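Local coordinates for SusD-like protein BACOVA_02651 (Bacteroides ovatus, PDB 5E76), which binds polysaccharide at the cell surface and probably captures xyloglucan before its transport into the periplasm for degradation, at residues A[253-258]-A[336-341]; A[354-359]-A[379-384]. All coordinates share one frame; numbering follows the deposited sequence.

Overall arrangement
Contact 1 comes first along the chain and is complete before contact 2 begins. Their centres lie 31 Å apart, and their nearest atoms are about 16 Å apart, so the two do not touch. All four segments belong to the SusD family region of the chain. Contact 1 joins the short helix 255-258 and the residues before it to a loop that precedes strand 347-351. It holds Gln340 and Met341 of the glycan pocket. Contact 2 pairs helix 352-364, which directly follows that strand, with helix 374-385. One contact therefore belongs to the sugar-binding surface. The other is internal packing of the helical part of this SusD-like protein.

Contact 1 (A[253-258]-A[336-341]); sequences TLLSDL and GKVKQM. With XYS (alpha-D-xylopyranose), chain B.
Met341 lays its side chain across Thr253, the two crossing obliquely, with CE 3.9 Å from Thr253 CB. A bend at chi3 (70°) turns the methyl group back toward the threonine. The backbones are close here too. Thr253 CA lies 3.3 Å from Met341 O, and Met341 CA lies 3.4 Å from Thr253 O, a reciprocal pair of CA-H...O contacts. Met341 N donates to Ser256 OG at 3.1 Å with an N-H...O angle of 152°. Ser256 OG also bonds to Asn269 O, so one buried hydroxyl of the short helix joins Met341 and Asn269, both pocket residues. This is the glycan site of the SusD-like protein, and Gln340 and Met341 both line it. Gln340 CB rests against Ser256 OG at 3.5 Å. Beyond CG the chain is extended, and Gln340 NE2 donates to xylose O2 at 3.2 Å. Gln340 OE1 accepts from Asn269 ND2, which probably fixes which way round the amide faces the sugar. Met341 touches two bound glucose units, and its side chain also packs on Trp248. Away from the glycan, Leu255 CD2 meets Val338 CG1 at 3.6 Å, their side chains at about a right angle.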
ATOM      1  N   THR A 253      -7.286 -13.706   0.153  1.00 63.81           N
ATOM      2  CA  THR A 253      -6.574 -14.919   0.524  1.00 64.15           C
ATOM      3  C   THR A 253      -5.374 -14.712   1.445  1.00 63.06           C
ATOM      4  O   THR A 253      -4.623 -15.658   1.731  1.00 63.16           O
ATOM      5  CB  THR A 253      -6.097 -15.631  -0.743  1.00 63.55           C
ATOM      6  OG1 THR A 253      -5.494 -14.657  -1.592  1.00 61.61           O
ATOM      7  CG2 THR A 253      -7.272 -16.242  -1.474  1.00 65.10           C
ATOM      8  N   LEU A 254      -5.213 -13.485   1.938  1.00 62.12           N
ATOM      9  CA  LEU A 254      -3.989 -13.109   2.652  1.00 60.81           C
ATOM     10  C   LEU A 254      -3.930 -13.634   4.087  1.00 62.01           C
ATOM     11  O   LEU A 254      -2.859 -13.657   4.694  1.00 61.21           O
ATOM     12  CB  LEU A 254      -3.817 -11.574   2.641  1.00 59.36           C
ATOM     13  CG  LEU A 254      -3.496 -10.955   1.256  1.00 57.75           C
ATOM     14  CD1 LEU A 254      -3.435  -9.427   1.341  1.00 56.55           C
ATOM     15  CD2 LEU A 254      -2.187 -11.504   0.688  1.00 56.42           C
ATOM     16  N   LEU A 255      -5.065 -14.081   4.613  1.00 63.98           N
ATOM     17  CA  LEU A 255      -5.175 -14.498   6.016  1.00 65.32           C
ATOM     18  C   LEU A 255      -4.052 -15.414   6.545  1.00 65.19           C
ATOM     19  O   LEU A 255      -3.438 -15.122   7.577  1.00 64.95           O
ATOM     20  CB  LEU A 255      -6.512 -15.205   6.206  1.00 67.57           C
ATOM     21  CG  LEU A 255      -6.944 -15.486   7.631  1.00 69.22           C
ATOM     22  CD1 LEU A 255      -7.500 -14.206   8.213  1.00 69.15           C
ATOM     23  CD2 LEU A 255      -7.943 -16.590   7.634  1.00 71.34           C
ATOM     24  N   SER A 256      -3.795 -16.515   5.840  1.00 65.43           N
ATOM     25  CA  SER A 256      -2.890 -17.564   6.326  1.00 65.70           C
ATOM     26  C   SER A 256      -1.442 -17.167   6.156  1.00 63.70           C
ATOM     27  O   SER A 256      -0.557 -17.704   6.839  1.00 63.73           O
ATOM     28  CB  SER A 256      -3.129 -18.901   5.596  1.00 66.72           C
ATOM     29  OG  SER A 256      -4.451 -19.396   5.754  1.00 68.72           O
ATOM     30  N   ASP A 257      -1.215 -16.259   5.204  1.00 62.02           N
ATOM     31  CA  ASP A 257       0.096 -15.637   4.983  1.00 59.96           C
ATOM     32  C   ASP A 257       0.432 -14.582   6.069  1.00 59.40           C
ATOM     33  O   ASP A 257       1.614 -14.342   6.358  1.00 58.18           O
ATOM     34  CB  ASP A 257       0.174 -14.938   3.606  1.00 58.41           C
ATOM     35  CG  ASP A 257       0.172 -15.898   2.421  1.00 58.54           C
ATOM     36  OD1 ASP A 257       0.188 -17.136   2.600  1.00 59.74           O
ATOM     37  OD2 ASP A 257       0.173 -15.386   1.279  1.00 57.43           O
ATOM     38  N   LEU A 258      -0.582 -13.912   6.621  1.00 60.22           N
ATOM     39  CA  LEU A 258      -0.314 -12.853   7.606  1.00 59.70           C
ATOM     40  C   LEU A 258      -0.204 -13.424   9.005  1.00 61.04           C
ATOM     41  O   LEU A 258       0.691 -13.027   9.746  1.00 60.33           O
ATOM     42  CB  LEU A 258      -1.394 -11.752   7.577  1.00 59.88           C
ATOM     43  CG  LEU A 258      -1.477 -10.953   6.269  1.00 58.46           C
ATOM     44  CD1 LEU A 258      -2.693 -10.082   6.225  1.00 59.05           C
ATOM     45  CD2 LEU A 258      -0.220 -10.103   6.037  1.00 56.29           C
ATOM     46  N   GLY A 336     -18.274 -15.197  11.760  1.00 85.79           N
ATOM     47  CA  GLY A 336     -17.861 -16.474  11.208  1.00 85.96           C
ATOM     48  C   GLY A 336     -17.127 -16.445   9.873  1.00 84.08           C
ATOM     49  O   GLY A 336     -16.821 -17.488   9.318  1.00 84.23           O
ATOM     50  N   LYS A 337     -16.815 -15.254   9.371  1.00 82.34           N
ATOM     51  CA  LYS A 337     -16.215 -15.125   8.032  1.00 80.61           C
ATOM     52  C   LYS A 337     -14.676 -15.209   7.995  1.00 78.65           C
ATOM     53  O   LYS A 337     -14.026 -14.410   7.320  1.00 76.73           O
ATOM     54  CB  LYS A 337     -16.655 -13.797   7.404  1.00 79.72           C
ATOM     55  CG  LYS A 337     -18.153 -13.511   7.540  1.00 81.59           C
ATOM     56  CD  LYS A 337     -18.965 -14.485   6.692  1.00 83.00           C
ATOM     57  CE  LYS A 337     -20.462 -14.285   6.871  1.00 85.02           C
ATOM     58  NZ  LYS A 337     -20.818 -12.829   6.790  1.00 84.32           N
ATOM     59  N   VAL A 338     -14.109 -16.191   8.693  1.00 79.20           N
ATOM     60  CA  VAL A 338     -12.661 -16.409   8.713  1.00 77.57           C
ATOM     61  C   VAL A 338     -12.327 -17.878   8.484  1.00 78.30           C
ATOM     62  O   VAL A 338     -12.533 -18.711   9.360  1.00 79.88           O
ATOM     63  CB  VAL A 338     -12.038 -15.969  10.057  1.00 77.31           C
ATOM     64  CG1 VAL A 338     -10.556 -16.336  10.137  1.00 75.88           C
ATOM     65  CG2 VAL A 338     -12.230 -14.477  10.259  1.00 76.41           C
ATOM     66  N   LYS A 339     -11.814 -18.194   7.303  1.00 77.19           N
ATOM     67  CA  LYS A 339     -11.219 -19.512   7.067  1.00 77.51           C
ATOM     68  C   LYS A 339      -9.886 -19.338   6.322  1.00 75.27           C
ATOM     69  O   LYS A 339      -9.579 -18.243   5.845  1.00 73.62           O
ATOM     70  CB  LYS A 339     -12.171 -20.431   6.293  1.00 79.04           C
ATOM     71  CG  LYS A 339     -11.589 -21.856   6.019  1.00 79.48           C
ATOM     72  CD  LYS A 339     -11.094 -22.555   7.318  1.00 80.37           C
ATOM     73  CE  LYS A 339      -9.951 -23.531   7.060  1.00 79.79           C
ATOM     74  NZ  LYS A 339      -9.122 -23.831   8.279  1.00 79.92           N
ATOM     75  N   GLN A 340      -9.082 -20.394   6.259  1.00 75.25           N
ATOM     76  CA  GLN A 340      -7.757 -20.301   5.656  1.00 73.23           C
ATOM     77  C   GLN A 340      -7.843 -19.668   4.269  1.00 71.90           C
ATOM     78  O   GLN A 340      -8.786 -19.935   3.512  1.00 72.81           O
ATOM     79  CB  GLN A 340      -7.083 -21.680   5.575  1.00 73.71           C
ATOM     80  CG  GLN A 340      -7.447 -22.550   4.384  1.00 74.22           C
ATOM     81  CD  GLN A 340      -6.406 -23.625   4.163  1.00 73.94           C
ATOM     82  OE1 GLN A 340      -5.836 -24.146   5.123  1.00 74.42           O
ATOM     83  NE2 GLN A 340      -6.137 -23.959   2.887  1.00 73.20           N
ATOM     84  N   MET A 341      -6.874 -18.811   3.968  1.00 69.81           N
ATOM     85  CA  MET A 341      -6.872 -18.064   2.720  1.00 68.41           C
ATOM     86  C   MET A 341      -8.236 -17.419   2.430  1.00 69.29           C
ATOM     87  O   MET A 341      -8.678 -17.358   1.269  1.00 69.14           O
ATOM     88  CB  MET A 341      -6.471 -18.969   1.555  1.00 68.10           C
ATOM     89  CG  MET A 341      -5.106 -19.637   1.682  1.00 67.22           C
ATOM     90  SD  MET A 341      -4.620 -20.495   0.128  1.00 66.60           S
ATOM     91  CE  MET A 341      -4.326 -19.079  -0.922  1.00 64.42           C
TER
HETATM   92  C1  XYS B   9      -4.076 -26.372   1.064  1.00 85.68           C
HETATM   93  C2  XYS B   9      -4.053 -26.893   2.468  1.00 87.12           C
HETATM   94  C3  XYS B   9      -2.961 -27.984   2.509  1.00 87.16           C
HETATM   95  C4  XYS B   9      -3.348 -29.090   1.504  1.00 87.99           C
HETATM   96  C5  XYS B   9      -3.453 -28.404   0.122  1.00 86.75           C
HETATM   97  O2  XYS B   9      -3.570 -25.856   3.283  1.00 86.42           O
HETATM   98  O3  XYS B   9      -3.037 -28.592   3.771  1.00 88.58           O
HETATM   99  O4  XYS B   9      -2.261 -29.971   1.410  1.00 87.91           O
HETATM  100  O5  XYS B   9      -4.448 -27.384   0.244  1.00 86.63           O

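Contact 2 (A[354-359]-A[379-384]); sequences DVYLTY and FNRVRE
Asp354 O is gripped by two donors of Thr358 on the helix whose Tyr356 and Leu357 pack against Phe379, Arg381 and Val382. Thr358 N makes the usual helical bond at 2.9 Å, and Thr358 OG1 adds a second at 2.8 Å. They reach the oxygen from opposite faces of the carbonyl plane, the hydroxyl 40° out of it. The hydroxyl thus donates its proton within its own helix. The contact across the helices is apolar. Leu357 CD2 sits between two partners, 3.7 Å from Phe379 CD2 and 3.8 Å from Val382 CG2. The leucine and valine side chains meet at about a right angle. With Val382 CG2 anti to its carbonyl carbon, the methyl also reaches Tyr356 CB at 3.9 Å. Tyr356 and Arg381 run side by side in the same direction. Arg381 CG approaches Tyr356 CE2 to 3.5 Å, and the guanidinium plane is turned 61° from the ring. The touching is done by the aliphatic part of the arginine. A bend at chi2 turns its head away from the ring toward Glu384, and Arg381 NH1 forms a salt bridge with Glu384 OE1 one turn on, at 3.0 Å. The short helix segments cross at 139°, a roughly antiparallel helix pair, consistent with the TPR-like helical fold of the SusD family. Helix 197-213 packs on Tyr356 through Cys211, and helix 396-407 packs on Leu357 and Val382 through Arg403 and Glu406. Helix 172-188 lies against Thr358.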
ATOM      1  N   ASP A 354      -4.102   9.265   4.415  1.00 47.53           N
ATOM      2  CA  ASP A 354      -3.130   9.377   3.357  1.00 45.79           C
ATOM      3  C   ASP A 354      -3.318  10.705   2.678  1.00 45.12           C
ATOM      4  O   ASP A 354      -2.338  11.387   2.374  1.00 43.52           O
ATOM      5  CB  ASP A 354      -3.274   8.204   2.359  1.00 46.02           C
ATOM      6  CG  ASP A 354      -2.102   8.062   1.396  1.00 44.24           C
ATOM      7  OD1 ASP A 354      -1.345   9.029   1.116  1.00 42.78           O
ATOM      8  OD2 ASP A 354      -1.943   6.933   0.879  1.00 44.35           O
ATOM      9  N   VAL A 355      -4.564  11.108   2.461  1.00 46.38           N
ATOM     10  CA  VAL A 355      -4.773  12.423   1.878  1.00 45.87           C
ATOM     11  C   VAL A 355      -4.292  13.529   2.821  1.00 45.27           C
ATOM     12  O   VAL A 355      -3.749  14.530   2.355  1.00 44.05           O
ATOM     13  CB  VAL A 355      -6.215  12.685   1.528  1.00 47.44           C
ATOM     14  CG1 VAL A 355      -6.329  13.987   0.770  1.00 46.83           C
ATOM     15  CG2 VAL A 355      -6.769  11.562   0.695  1.00 48.23           C
ATOM     16  N   TYR A 356      -4.435  13.343   4.129  1.00 46.11           N
ATOM     17  CA  TYR A 356      -3.985  14.381   5.087  1.00 45.64           C
ATOM     18  C   TYR A 356      -2.464  14.544   4.974  1.00 43.71           C
ATOM     19  O   TYR A 356      -1.946  15.654   4.821  1.00 42.61           O
ATOM     20  CB  TYR A 356      -4.366  14.044   6.534  1.00 47.00           C
ATOM     21  CG  TYR A 356      -5.824  14.293   6.904  1.00 48.85           C
ATOM     22  CD1 TYR A 356      -6.788  14.515   5.927  1.00 49.48           C
ATOM     23  CD2 TYR A 356      -6.224  14.316   8.243  1.00 50.12           C
ATOM     24  CE1 TYR A 356      -8.111  14.733   6.259  1.00 51.26           C
ATOM     25  CE2 TYR A 356      -7.552  14.549   8.599  1.00 51.85           C
ATOM     26  CZ  TYR A 356      -8.493  14.752   7.609  1.00 52.41           C
ATOM     27  OH  TYR A 356      -9.806  14.980   7.986  1.00 54.23           O
ATOM     28  N   LEU A 357      -1.752  13.427   5.043  1.00 43.37           N
ATOM     29  CA  LEU A 357      -0.283  13.476   4.956  1.00 41.65           C
ATOM     30  C   LEU A 357       0.185  13.980   3.623  1.00 40.18           C
ATOM     31  O   LEU A 357       1.141  14.753   3.557  1.00 38.79           O
ATOM     32  CB  LEU A 357       0.330  12.112   5.238  1.00 41.70           C
ATOM     33  CG  LEU A 357      -0.059  11.603   6.645  1.00 43.19           C
ATOM     34  CD1 LEU A 357       0.612  10.272   6.935  1.00 43.23           C
ATOM     35  CD2 LEU A 357       0.268  12.662   7.756  1.00 43.09           C
ATOM     36  N   THR A 358      -0.514  13.590   2.572  1.00 40.58           N
ATOM     37  CA  THR A 358      -0.186  14.039   1.231  1.00 39.44           C
ATOM     38  C   THR A 358      -0.352  15.555   1.128  1.00 39.08           C
ATOM     39  O   THR A 358       0.476  16.234   0.510  1.00 37.63           O
ATOM     40  CB  THR A 358      -1.078  13.332   0.177  1.00 40.32           C
ATOM     41  OG1 THR A 358      -0.762  11.937   0.127  1.00 40.45           O
ATOM     42  CG2 THR A 358      -0.906  13.947  -1.180  1.00 39.37           C
ATOM     43  N   TYR A 359      -1.430  16.089   1.700  1.00 40.43           N
ATOM     44  CA  TYR A 359      -1.595  17.528   1.750  1.00 40.22           C
ATOM     45  C   TYR A 359      -0.360  18.129   2.423  1.00 38.84           C
ATOM     46  O   TYR A 359       0.258  19.053   1.895  1.00 37.64           O
ATOM     47  CB  TYR A 359      -2.879  17.918   2.512  1.00 41.99           C
ATOM     48  CG  TYR A 359      -3.234  19.403   2.450  1.00 42.00           C
ATOM     49  CD1 TYR A 359      -2.709  20.203   1.450  1.00 40.77           C
ATOM     50  CD2 TYR A 359      -4.117  19.995   3.376  1.00 43.33           C
ATOM     51  CE1 TYR A 359      -3.019  21.532   1.353  1.00 40.84           C
ATOM     52  CE2 TYR A 359      -4.444  21.339   3.288  1.00 43.40           C
ATOM     53  CZ  TYR A 359      -3.890  22.107   2.278  1.00 42.15           C
ATOM     54  OH  TYR A 359      -4.189  23.441   2.161  1.00 42.25           O
ATOM     55  N   PHE A 379      -1.747  17.203   8.967  1.00 44.33           N
ATOM     56  CA  PHE A 379      -0.698  16.335   9.494  1.00 43.82           C
ATOM     57  C   PHE A 379      -0.984  15.967  10.950  1.00 45.25           C
ATOM     58  O   PHE A 379      -1.224  14.812  11.270  1.00 46.18           O
ATOM     59  CB  PHE A 379       0.671  17.002   9.376  1.00 42.02           C
ATOM     60  CG  PHE A 379       1.792  16.178   9.960  1.00 41.52           C
ATOM     61  CD1 PHE A 379       2.114  16.274  11.310  1.00 42.08           C
ATOM     62  CD2 PHE A 379       2.516  15.300   9.163  1.00 40.56           C
ATOM     63  CE1 PHE A 379       3.131  15.506  11.848  1.00 41.71           C
ATOM     64  CE2 PHE A 379       3.532  14.522   9.697  1.00 40.17           C
ATOM     65  CZ  PHE A 379       3.839  14.617  11.039  1.00 40.76           C
ATOM     66  N   ASN A 380      -1.016  16.990  11.804  1.00 45.50           N
ATOM     67  CA  ASN A 380      -1.190  16.852  13.264  1.00 46.78           C
ATOM     68  C   ASN A 380      -2.467  16.193  13.634  1.00 48.69           C
ATOM     69  O   ASN A 380      -2.585  15.498  14.651  1.00 49.84           O
ATOM     70  CB  ASN A 380      -1.145  18.223  13.916  1.00 46.71           C
ATOM     71  CG  ASN A 380       0.251  18.694  14.161  1.00 45.22           C
ATOM     72  OD1 ASN A 380       1.110  17.925  14.592  1.00 44.91           O
ATOM     73  ND2 ASN A 380       0.502  19.956  13.878  1.00 44.32           N
ATOM     74  N   ARG A 381      -3.445  16.426  12.787  1.00 49.09           N
ATOM     75  CA  ARG A 381      -4.705  15.750  12.915  1.00 50.87           C
ATOM     76  C   ARG A 381      -4.521  14.213  12.895  1.00 51.24           C
ATOM     77  O   ARG A 381      -5.249  13.503  13.581  1.00 52.86           O
ATOM     78  CB  ARG A 381      -5.614  16.260  11.804  1.00 50.96           C
ATOM     79  CG  ARG A 381      -7.017  15.777  11.807  1.00 52.80           C
ATOM     80  CD  ARG A 381      -7.911  16.375  12.923  1.00 54.41           C
ATOM     81  NE  ARG A 381      -8.873  15.319  13.197  1.00 56.15           N
ATOM     82  CZ  ARG A 381      -8.714  14.383  14.129  1.00 56.98           C
ATOM     83  NH1 ARG A 381      -7.671  14.425  14.944  1.00 56.30           N
ATOM     84  NH2 ARG A 381      -9.607  13.412  14.260  1.00 58.54           N
ATOM     85  N   VAL A 382      -3.519  13.707  12.147  1.00 49.79           N
ATOM     86  CA  VAL A 382      -3.216  12.259  12.097  1.00 50.02           C
ATOM     87  C   VAL A 382      -2.526  11.819  13.378  1.00 50.36           C
ATOM     88  O   VAL A 382      -2.749  10.733  13.890  1.00 51.47           O
ATOM     89  CB  VAL A 382      -2.293  11.877  10.848  1.00 48.28           C
ATOM     90  CG1 VAL A 382      -1.740  10.485  10.951  1.00 48.36           C
ATOM     91  CG2 VAL A 382      -3.056  12.044   9.562  1.00 48.20           C
ATOM     92  N   ARG A 383      -1.628  12.660  13.853  1.00 49.36           N
ATOM     93  CA  ARG A 383      -0.926  12.366  15.076  1.00 49.66           C
ATOM     94  C   ARG A 383      -1.921  12.408  16.236  1.00 51.62           C
ATOM     95  O   ARG A 383      -1.839  11.612  17.159  1.00 52.62           O
ATOM     96  CB  ARG A 383       0.217  13.359  15.279  1.00 48.18           C
ATOM     97  CG  ARG A 383       1.405  13.033  14.399  1.00 46.40           C
ATOM     98  CD  ARG A 383       2.535  13.920  14.691  1.00 45.09           C
ATOM     99  NE  ARG A 383       3.156  13.637  15.981  1.00 45.61           N
ATOM    100  CZ  ARG A 383       4.197  12.838  16.153  1.00 45.07           C
ATOM    101  NH1 ARG A 383       4.722  12.224  15.119  1.00 43.99           N
ATOM    102  NH2 ARG A 383       4.730  12.678  17.352  1.00 45.61           N
ATOM    103  N   GLU A 384      -2.877  13.321  16.147  1.00 52.19           N
ATOM    104  CA  GLU A 384      -3.900  13.477  17.172  1.00 54.06           C
ATOM    105  C   GLU A 384      -4.653  12.157  17.353  1.00 55.62           C
ATOM    106  O   GLU A 384      -4.852  11.700  18.481  1.00 56.95           O
ATOM    107  CB  GLU A 384      -4.833  14.627  16.785  1.00 54.32           C
ATOM    108  CG  GLU A 384      -5.918  14.916  17.744  1.00 56.19           C
ATOM    109  CD  GLU A 384      -6.654  16.223  17.431  1.00 56.28           C
ATOM    110  OE1 GLU A 384      -6.506  16.790  16.321  1.00 55.04           O
ATOM    111  OE2 GLU A 384      -7.380  16.681  18.324  1.00 57.65           O
TER